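Local atomic coordinates of protection of telomeres protein 1 (Schizosaccharomyces pombe, PDB entry 7CUI), a protein that binds single-stranded telomeric DNA at the consensus GGTTAC, protects the 3'-end overhang of telomeres and regulates telomerase and telomere length. Residues Q67-S72 / Y78-A83; Q143-K148 / T153-D158; N44-R49 / L187-R192. All coordinates share one frame; numbering follows the deposited sequence.

All three contacts lie in the C-terminal domain, an OB-fold barrel flanked by helices. Contact 1 reaches deepest and buries by far the most surface: an antiparallel hairpin with paired aromatic rings at its buried end and exposed residues near the turn. Contact 3 serves the same sheet from its margin, bringing the loop before strand 49-73 against the approach to strand 190-198, with a lysine chain as the main link. Contact 2 lies off the sheet, between helix 138-148 and the short helix 155-158, and relies on a histidine-carboxylate bond. Contact 1 combines backbone hydrogen bonds with apolar and aromatic packing; charged groups matter more in the two outer ones, whose centres are about 31 Å apart.

Contact 1: residues Q67-S72 / Y78-A83; sequences QFAVLS and YVWMFA
This is the turn-proximal part of the antiparallel beta hairpin made by the first two barrel strands of the OB fold, 49-73 and 77-87. Val70 and Val79 form the hydrogen-bonded pair, each N meeting the other's O at 2.8 Å; beta-branched residues suit such extended strands. Ala69 with Trp80 and Leu71 with Tyr78 are the flanking non-hydrogen-bonded pairs. Small Ala69 opposite Trp80 leaves the indole edge close to Phe68 O, 3.4 Å from Trp80 CE3. A further bond, Met81 N to Phe68 O at 3.1 Å, extends the pairing. The rings of Phe68 and Phe82 form an offset stack, with centroids 4.4 Å apart and planes 12° from parallel. Phe82 CB sits over the middle of the Phe68 ring, 3.7 Å from its centroid; broad apolar rings suit this buried end. Nearer the turn, Leu71 turns CG anti to its own N (chi1 -173°), and its CD1 rests over one face of Tyr78, 4.0 Å from the ring centroid. On the other face, Val70 and Val79 bring their CG2 methyls together at 4.1 Å, while Val70 CG1 meets CE of selenomethionine Met81 at 3.8 Å. Phe68 packs on Leu127, Leu131 and Trp135 of helix 121-135. Trp80 and Phe82 touch Ala103 of helix 100-107, and Val70 and Met81 face apolar side chains of another protein's chain.

Contact 2: residues Q143-K148 / T153-D158; sequences QHHISK and TLAAED
His145 has a carboxylate at each of its two ring nitrogens: NE2 gives a hydrogen bond to Asp158 OD2, and ND1 is hydrogen-bonded to Glu150 OE2 in the intervening loop. The setting is a connection in which helix 138-148 passes through a short loop into the weakly bonded helical turn 155-158. His145 CG lies anti to its carbonyl carbon, beside the backbone N, which sends the ring toward that turn. The NE2 to OD2 distance is 2.8 Å, with an N-H...O angle of 151°. OD2 is approached on its syn side, 31° out of the carboxylate plane, with imidazole and carboxylate planes 46° apart. Two acidic partners would be expected to stabilise a protonated imidazole, and histidine suits the place because it can present an N-H at each end of one rigid ring. Asp158 OD2 also forms a salt bridge with Arg141 NE, one turn before His145 on helix 138-148. Leu154 CB lies over the centre of one ring face, 3.9 Å from the centroid, and His144 CD2 above the opposite face, toward its rim. Ala155, small enough to let the ring come close, brings its CB to 4.0 Å from His145 CD2.

Contact 3: residues N44-R49 / L187-R192; sequences NLLKPR and LQKRWR
Leu46, in an extended loop without regular secondary structure, comes closest to Lys189, just ahead of strand 190-198, with their CA atoms still 8.7 Å apart. The backbones therefore do not pair, and side chains span the gap. The loop follows helix 34-38, after a break where residues 40-43 are not modelled, and leads into strand 49-73, so the contact joins the approaches to the first and last barrel strands of the OB fold, far apart in sequence. Lys189 does most of the bridging. Its CG lies anti to the carbonyl carbon and the next two torsions are extended, which carries CE to Leu46; the bend at chi4 (-75°) then turns only NZ toward Lys47 O. CE is 3.6 Å from Leu46 CG and 3.8 Å from Leu46 CB, so this methylene makes a van der Waals contact with the branch of the leucine. The charged end approaches the loop carbonyl, with Lys189 NZ 3.5 Å from Lys47 O, a polar approach too long to count as a hydrogen bond here. Lysine suits such a place because one side chain offers both aliphatic reach and a cation. That cation has a long, weak ion pair with Glu170, the residue that also forms a salt bridge with Arg49. Lys189 NZ and Arg49 NE, 5.0 Å apart, thus share one acidic neighbour, whose carboxylate probably offsets their like charges. The Lys47 side chain leaves the backbone away from Lys189, and its amino group is taken up outside this contact, in a salt bridge to an acidic side chain of another protein's chain. At the root of the lysine, Lys189 CB lies above one face of the Trp191 ring, toward its rim and 4.2 Å from the plane.

Contact 1: residues Q67-S72 / Y78-A83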
loop_
_atom_site.group_PDB
_atom_site.type_symbol
_atom_site.label_atom_id
_atom_site.label_comp_id
_atom_site.label_asym_id
_atom_site.label_seq_id
_atom_site.Cartn_x
_atom_site.Cartn_y
_atom_site.Cartn_z
ATOM N N GLN A 67 1.781 -4.062 13.637
ATOM C CA GLN A 67 3.002 -3.380 13.244
ATOM C C GLN A 67 2.714 -2.406 12.103
ATOM O O GLN A 67 3.635 -1.952 11.429
ATOM C CB GLN A 67 4.087 -4.398 12.882
ATOM C CG GLN A 67 4.466 -5.321 14.032
ATOM C CD GLN A 67 5.622 -6.244 13.724
ATOM O OE1 GLN A 67 5.561 -7.445 13.979
ATOM N NE2 GLN A 67 6.699 -5.691 13.191
ATOM N N PHE A 68 1.433 -2.066 11.909
ATOM C CA PHE A 68 1.033 -1.199 10.810
ATOM C C PHE A 68 1.352 0.270 11.091
ATOM O O PHE A 68 1.284 1.093 10.184
ATOM C CB PHE A 68 -0.439 -1.413 10.452
ATOM C CG PHE A 68 -0.673 -2.304 9.258
ATOM C CD1 PHE A 68 0.075 -3.461 9.067
ATOM C CD2 PHE A 68 -1.658 -1.991 8.328
ATOM C CE1 PHE A 68 -0.150 -4.277 7.967
ATOM C CE2 PHE A 68 -1.883 -2.809 7.230
ATOM C CZ PHE A 68 -1.130 -3.950 7.051
ATOM N N ALA A 69 1.679 0.610 12.343
ATOM C CA ALA A 69 2.206 1.930 12.653
ATOM C C ALA A 69 3.578 1.771 13.296
ATOM O O ALA A 69 3.764 0.898 14.144
ATOM C CB ALA A 69 1.263 2.697 13.554
ATOM N N VAL A 70 4.527 2.620 12.887
ATOM C CA VAL A 70 5.888 2.540 13.396
ATOM C C VAL A 70 6.232 3.824 14.143
ATOM O O VAL A 70 5.623 4.866 13.916
ATOM C CB VAL A 70 6.906 2.249 12.273
ATOM C CG1 VAL A 70 6.684 0.880 11.643
ATOM C CG2 VAL A 70 6.922 3.342 11.214
ATOM N N LEU A 71 7.228 3.731 15.030
ATOM C CA LEU A 71 7.724 4.889 15.759
ATOM C C LEU A 71 8.555 5.760 14.818
ATOM O O LEU A 71 9.491 5.272 14.188
ATOM C CB LEU A 71 8.558 4.410 16.955
ATOM C CG LEU A 71 9.012 5.505 17.921
ATOM C CD1 LEU A 71 7.845 6.005 18.760
ATOM C CD2 LEU A 71 10.141 5.013 18.813
ATOM N N SER A 72 8.197 7.048 14.728
ATOM C CA SER A 72 8.930 7.992 13.896
ATOM C C SER A 72 9.792 8.914 14.757
ATOM O O SER A 72 10.993 9.021 14.530
ATOM C CB SER A 72 8.016 8.766 12.978
ATOM O OG SER A 72 6.956 9.369 13.702
ATOM N N TYR A 78 3.945 7.997 16.463
ATOM C CA TYR A 78 3.905 6.925 15.482
ATOM C C TYR A 78 3.354 7.436 14.149
ATOM O O TYR A 78 2.666 8.454 14.096
ATOM C CB TYR A 78 3.069 5.757 16.015
ATOM C CG TYR A 78 3.679 4.984 17.158
ATOM C CD1 TYR A 78 3.678 5.487 18.450
ATOM C CD2 TYR A 78 4.241 3.732 16.952
ATOM C CE1 TYR A 78 4.235 4.778 19.504
ATOM C CE2 TYR A 78 4.802 3.010 17.994
ATOM C CZ TYR A 78 4.797 3.534 19.276
ATOM O OH TYR A 78 5.341 2.817 20.302
ATOM N N VAL A 79 3.667 6.712 13.068
ATOM C CA VAL A 79 3.117 7.003 11.752
ATOM C C VAL A 79 2.712 5.696 11.081
ATOM O O VAL A 79 3.299 4.648 11.359
ATOM C CB VAL A 79 4.078 7.800 10.844
ATOM C CG1 VAL A 79 4.255 9.238 11.310
ATOM C CG2 VAL A 79 5.415 7.098 10.642
ATOM N N TRP A 80 1.712 5.795 10.195
ATOM C CA TRP A 80 1.300 4.679 9.362
ATOM C C TRP A 80 2.421 4.344 8.387
ATOM O O TRP A 80 2.974 5.231 7.741
ATOM C CB TRP A 80 0.025 5.009 8.576
ATOM C CG TRP A 80 -1.207 5.233 9.397
ATOM C CD1 TRP A 80 -1.991 6.351 9.401
ATOM C CD2 TRP A 80 -1.817 4.312 10.319
ATOM N NE1 TRP A 80 -3.038 6.195 10.269
ATOM C CE2 TRP A 80 -2.957 4.956 10.849
ATOM C CE3 TRP A 80 -1.511 3.016 10.755
ATOM C CZ2 TRP A 80 -3.796 4.340 11.778
ATOM C CZ3 TRP A 80 -2.333 2.412 11.682
ATOM C CH2 TRP A 80 -3.458 3.068 12.185
HETATM N N MSE A 81 2.734 3.052 8.286
HETATM C CA MSE A 81 3.611 2.570 7.237
HETATM C C MSE A 81 3.363 1.083 6.997
HETATM O O MSE A 81 3.636 0.246 7.854
HETATM C CB MSE A 81 5.076 2.867 7.567
HETATM C CG MSE A 81 6.005 2.495 6.444
HETATM SE SE MSE A 81 7.857 2.478 7.061
HETATM C CE MSE A 81 8.188 0.891 8.174
ATOM N N PHE A 82 2.826 0.782 5.812
ATOM C CA PHE A 82 2.593 -0.583 5.371
ATOM C C PHE A 82 2.563 -0.609 3.846
ATOM O O PHE A 82 2.489 0.439 3.205
ATOM C CB PHE A 82 1.311 -1.151 5.993
ATOM C CG PHE A 82 0.065 -0.330 5.768
ATOM C CD1 PHE A 82 -0.310 0.650 6.676
ATOM C CD2 PHE A 82 -0.746 -0.544 4.658
ATOM C CE1 PHE A 82 -1.460 1.401 6.473
ATOM C CE2 PHE A 82 -1.897 0.207 4.460
ATOM C CZ PHE A 82 -2.257 1.177 5.371
ATOM N N ALA A 83 2.633 -1.816 3.279
ATOM C CA ALA A 83 2.637 -1.972 1.835
ATOM C C ALA A 83 1.613 -3.025 1.420
ATOM O O ALA A 83 1.485 -4.066 2.062
ATOM C CB ALA A 83 4.022 -2.333 1.360
#

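Contact 2: residues Q143-K148 / T153-D158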
loop_
_atom_site.group_PDB
_atom_site.type_symbol
_atom_site.label_atom_id
_atom_site.label_comp_id
_atom_site.label_asym_id
_atom_site.label_seq_id
_atom_site.Cartn_x
_atom_site.Cartn_y
_atom_site.Cartn_z
ATOM N N GLN A 143 -2.937 -15.133 8.038
ATOM C CA GLN A 143 -2.674 -15.545 9.409
ATOM C C GLN A 143 -2.923 -17.043 9.581
ATOM O O GLN A 143 -2.241 -17.707 10.363
ATOM C CB GLN A 143 -3.527 -14.746 10.394
ATOM C CG GLN A 143 -3.135 -13.279 10.485
ATOM C CD GLN A 143 -1.654 -13.065 10.694
ATOM O OE1 GLN A 143 -1.066 -12.137 10.146
ATOM N NE2 GLN A 143 -1.033 -13.911 11.502
ATOM N N HIS A 144 -3.914 -17.564 8.849
ATOM C CA HIS A 144 -4.223 -18.981 8.884
ATOM C C HIS A 144 -2.997 -19.782 8.454
ATOM O O HIS A 144 -2.664 -20.789 9.075
ATOM C CB HIS A 144 -5.450 -19.295 8.019
ATOM C CG HIS A 144 -5.625 -20.757 7.779
ATOM N ND1 HIS A 144 -6.258 -21.589 8.690
ATOM C CD2 HIS A 144 -5.207 -21.552 6.769
ATOM C CE1 HIS A 144 -6.237 -22.827 8.240
ATOM N NE2 HIS A 144 -5.596 -22.833 7.063
ATOM N N HIS A 145 -2.326 -19.326 7.390
ATOM C CA HIS A 145 -1.202 -20.069 6.840
ATOM C C HIS A 145 0.020 -19.973 7.753
ATOM O O HIS A 145 0.736 -20.958 7.944
ATOM C CB HIS A 145 -0.908 -19.647 5.396
ATOM C CG HIS A 145 -1.923 -20.141 4.421
ATOM N ND1 HIS A 145 -2.137 -21.490 4.190
ATOM C CD2 HIS A 145 -2.785 -19.481 3.615
ATOM C CE1 HIS A 145 -3.084 -21.636 3.284
ATOM N NE2 HIS A 145 -3.497 -20.416 2.915
ATOM N N ILE A 146 0.241 -18.783 8.320
ATOM C CA ILE A 146 1.366 -18.578 9.216
ATOM C C ILE A 146 1.269 -19.552 10.395
ATOM O O ILE A 146 2.260 -20.180 10.753
ATOM C CB ILE A 146 1.485 -17.095 9.633
ATOM C CG1 ILE A 146 1.884 -16.229 8.433
ATOM C CG2 ILE A 146 2.444 -16.928 10.808
ATOM C CD1 ILE A 146 1.643 -14.747 8.609
ATOM N N SER A 147 0.067 -19.719 10.956
ATOM C CA SER A 147 -0.137 -20.587 12.107
ATOM C C SER A 147 0.020 -22.063 11.738
ATOM O O SER A 147 0.339 -22.882 12.604
ATOM C CB SER A 147 -1.473 -20.332 12.760
ATOM O OG SER A 147 -1.465 -19.109 13.489
ATOM N N LYS A 148 -0.212 -22.383 10.454
ATOM C CA LYS A 148 -0.135 -23.744 9.945
ATOM C C LYS A 148 1.287 -24.065 9.476
ATOM O O LYS A 148 1.598 -25.220 9.191
ATOM C CB LYS A 148 -1.173 -23.944 8.837
ATOM C CG LYS A 148 -1.510 -25.395 8.516
ATOM C CD LYS A 148 -2.742 -25.551 7.669
ATOM C CE LYS A 148 -2.962 -26.980 7.222
ATOM N NZ LYS A 148 -4.326 -27.181 6.679
ATOM N N THR A 153 1.823 -16.552 0.854
ATOM C CA THR A 153 1.490 -16.267 -0.538
ATOM C C THR A 153 0.401 -17.214 -1.040
ATOM O O THR A 153 -0.217 -16.978 -2.078
ATOM C CB THR A 153 2.733 -16.266 -1.438
ATOM O OG1 THR A 153 3.501 -17.426 -1.125
ATOM C CG2 THR A 153 3.589 -15.032 -1.257
ATOM N N LEU A 154 0.166 -18.285 -0.278
ATOM C CA LEU A 154 -0.876 -19.251 -0.580
ATOM C C LEU A 154 -2.251 -18.601 -0.408
ATOM O O LEU A 154 -3.219 -19.005 -1.050
ATOM C CB LEU A 154 -0.696 -20.451 0.358
ATOM C CG LEU A 154 -0.546 -21.819 -0.310
ATOM C CD1 LEU A 154 0.654 -21.848 -1.253
ATOM C CD2 LEU A 154 -0.415 -22.912 0.742
ATOM N N ALA A 155 -2.323 -17.569 0.441
ATOM C CA ALA A 155 -3.582 -16.948 0.819
ATOM C C ALA A 155 -4.294 -16.336 -0.387
ATOM O O ALA A 155 -5.514 -16.441 -0.494
ATOM C CB ALA A 155 -3.339 -15.915 1.883
ATOM N N ALA A 156 -3.529 -15.700 -1.284
ATOM C CA ALA A 156 -4.081 -14.961 -2.414
ATOM C C ALA A 156 -5.006 -15.833 -3.265
ATOM O O ALA A 156 -5.987 -15.338 -3.813
ATOM C CB ALA A 156 -2.975 -14.376 -3.260
ATOM N N GLU A 157 -4.689 -17.127 -3.384
ATOM C CA GLU A 157 -5.430 -17.987 -4.292
ATOM C C GLU A 157 -6.575 -18.691 -3.563
ATOM O O GLU A 157 -7.429 -19.308 -4.196
ATOM C CB GLU A 157 -4.479 -18.913 -5.049
ATOM C CG GLU A 157 -3.890 -20.018 -4.194
ATOM C CD GLU A 157 -2.624 -20.637 -4.765
ATOM O OE1 GLU A 157 -1.948 -19.964 -5.579
ATOM O OE2 GLU A 157 -2.313 -21.789 -4.392
ATOM N N ASP A 158 -6.601 -18.567 -2.233
ATOM C CA ASP A 158 -7.673 -19.120 -1.422
ATOM C C ASP A 158 -8.949 -18.295 -1.580
ATOM O O ASP A 158 -10.045 -18.846 -1.482
ATOM C CB ASP A 158 -7.322 -19.108 0.068
ATOM C CG ASP A 158 -6.315 -20.154 0.522
ATOM O OD1 ASP A 158 -5.887 -20.975 -0.313
ATOM O OD2 ASP A 158 -5.971 -20.137 1.727
#

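Contact 3: residues N44-R49 / L187-R192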
loop_
_atom_site.group_PDB
_atom_site.type_symbol
_atom_site.label_atom_id
_atom_site.label_comp_id
_atom_site.label_asym_id
_atom_site.label_seq_id
_atom_site.Cartn_x
_atom_site.Cartn_y
_atom_site.Cartn_z
ATOM N N ASN A 44 10.921 8.151 -21.232
ATOM C CA ASN A 44 12.162 7.499 -21.734
ATOM C C ASN A 44 13.240 7.535 -20.650
ATOM O O ASN A 44 14.254 6.847 -20.766
ATOM C CB ASN A 44 12.633 8.112 -23.060
ATOM C CG ASN A 44 13.235 7.104 -24.020
ATOM O OD1 ASN A 44 12.614 6.092 -24.339
ATOM N ND2 ASN A 44 14.432 7.386 -24.509
ATOM N N LEU A 45 13.019 8.339 -19.599
ATOM C CA LEU A 45 13.951 8.415 -18.482
ATOM C C LEU A 45 13.278 7.933 -17.197
ATOM O O LEU A 45 12.127 7.499 -17.211
ATOM C CB LEU A 45 14.513 9.840 -18.352
ATOM C CG LEU A 45 13.803 10.802 -17.392
ATOM C CD1 LEU A 45 14.794 11.758 -16.741
ATOM C CD2 LEU A 45 12.691 11.575 -18.091
ATOM N N LEU A 46 14.032 7.999 -16.093
ATOM C CA LEU A 46 13.546 7.669 -14.765
ATOM C C LEU A 46 13.356 8.968 -13.981
ATOM O O LEU A 46 14.221 9.374 -13.206
ATOM C CB LEU A 46 14.559 6.735 -14.090
ATOM C CG LEU A 46 14.604 5.289 -14.592
ATOM C CD1 LEU A 46 15.109 5.197 -16.028
ATOM C CD2 LEU A 46 15.467 4.434 -13.675
ATOM N N LYS A 47 12.224 9.634 -14.243
ATOM C CA LYS A 47 11.758 10.787 -13.487
ATOM C C LYS A 47 10.522 10.361 -12.694
ATOM O O LYS A 47 10.052 9.237 -12.866
ATOM C CB LYS A 47 11.437 11.945 -14.440
ATOM C CG LYS A 47 10.167 11.784 -15.266
ATOM C CD LYS A 47 9.456 13.092 -15.538
ATOM C CE LYS A 47 8.126 12.904 -16.239
ATOM N NZ LYS A 47 7.396 14.184 -16.397
ATOM N N PRO A 48 9.943 11.211 -11.808
ATOM C CA PRO A 48 8.725 10.836 -11.087
ATOM C C PRO A 48 7.506 10.770 -12.007
ATOM O O PRO A 48 7.313 11.638 -12.857
ATOM C CB PRO A 48 8.569 11.928 -10.019
ATOM C CG PRO A 48 9.295 13.121 -10.597
ATOM C CD PRO A 48 10.425 12.550 -11.432
ATOM N N ARG A 49 6.707 9.710 -11.829
ATOM C CA ARG A 49 5.527 9.441 -12.636
ATOM C C ARG A 49 4.311 9.295 -11.721
ATOM O O ARG A 49 4.451 9.126 -10.515
ATOM C CB ARG A 49 5.731 8.178 -13.484
ATOM C CG ARG A 49 6.838 8.280 -14.524
ATOM C CD ARG A 49 6.760 7.190 -15.577
ATOM N NE ARG A 49 7.262 5.891 -15.141
ATOM C CZ ARG A 49 7.062 4.739 -15.779
ATOM N NH1 ARG A 49 6.349 4.706 -16.895
ATOM N NH2 ARG A 49 7.570 3.620 -15.293
ATOM N N LEU A 187 15.344 -1.308 -9.629
ATOM C CA LEU A 187 15.213 -1.860 -8.290
ATOM C C LEU A 187 15.148 -0.732 -7.263
ATOM O O LEU A 187 14.829 -0.970 -6.098
ATOM C CB LEU A 187 16.420 -2.762 -8.002
ATOM C CG LEU A 187 16.307 -4.223 -8.441
ATOM C CD1 LEU A 187 17.508 -5.022 -7.948
ATOM C CD2 LEU A 187 15.011 -4.856 -7.950
ATOM N N GLN A 188 15.464 0.492 -7.703
ATOM C CA GLN A 188 15.618 1.622 -6.801
ATOM C C GLN A 188 14.351 2.472 -6.783
ATOM O O GLN A 188 14.252 3.417 -6.004
ATOM C CB GLN A 188 16.851 2.454 -7.165
ATOM C CG GLN A 188 18.146 1.940 -6.546
ATOM C CD GLN A 188 18.779 0.822 -7.338
ATOM O OE1 GLN A 188 18.499 0.638 -8.517
ATOM N NE2 GLN A 188 19.647 0.064 -6.690
ATOM N N LYS A 189 13.382 2.128 -7.635
ATOM C CA LYS A 189 12.116 2.843 -7.652
ATOM C C LYS A 189 11.195 2.288 -6.566
ATOM O O LYS A 189 11.229 1.098 -6.260
ATOM C CB LYS A 189 11.471 2.777 -9.039
ATOM C CG LYS A 189 12.141 3.635 -10.105
ATOM C CD LYS A 189 11.428 3.593 -11.440
ATOM C CE LYS A 189 11.773 4.745 -12.361
ATOM N NZ LYS A 189 11.117 6.009 -11.950
ATOM N N ARG A 190 10.389 3.186 -5.986
ATOM C CA ARG A 190 9.334 2.847 -5.045
ATOM C C ARG A 190 8.019 3.433 -5.555
ATOM O O ARG A 190 8.020 4.423 -6.285
ATOM C CB ARG A 190 9.655 3.425 -3.660
ATOM C CG ARG A 190 10.256 2.444 -2.661
ATOM C CD ARG A 190 11.337 1.549 -3.230
ATOM N NE ARG A 190 12.087 0.806 -2.231
ATOM C CZ ARG A 190 13.150 0.058 -2.502
ATOM N NH1 ARG A 190 13.590 -0.048 -3.745
ATOM N NH2 ARG A 190 13.775 -0.577 -1.525
ATOM N N TRP A 191 6.901 2.813 -5.160
ATOM C CA TRP A 191 5.575 3.322 -5.476
ATOM C C TRP A 191 4.808 3.609 -4.191
ATOM O O TRP A 191 4.866 2.835 -3.238
ATOM C CB TRP A 191 4.801 2.337 -6.353
ATOM C CG TRP A 191 5.423 2.141 -7.697
ATOM C CD1 TRP A 191 5.110 2.794 -8.854
ATOM C CD2 TRP A 191 6.493 1.238 -8.015
ATOM N NE1 TRP A 191 5.910 2.353 -9.873
ATOM C CE2 TRP A 191 6.767 1.397 -9.391
ATOM C CE3 TRP A 191 7.243 0.313 -7.278
ATOM C CZ2 TRP A 191 7.758 0.659 -10.039
ATOM C CZ3 TRP A 191 8.223 -0.414 -7.919
ATOM C CH2 TRP A 191 8.474 -0.243 -9.282
ATOM N N ARG A 192 4.052 4.710 -4.205
ATOM C CA ARG A 192 3.312 5.158 -3.039
ATOM C C ARG A 192 1.857 5.422 -3.416
ATOM O O ARG A 192 1.582 6.216 -4.312
ATOM C CB ARG A 192 3.975 6.414 -2.471
ATOM C CG ARG A 192 4.888 6.143 -1.286
ATOM C CD ARG A 192 4.327 6.831 -0.063
ATOM N NE ARG A 192 5.138 7.973 0.324
ATOM C CZ ARG A 192 4.673 9.103 0.849
ATOM N NH1 ARG A 192 3.375 9.280 1.028
ATOM N NH2 ARG A 192 5.517 10.062 1.181
#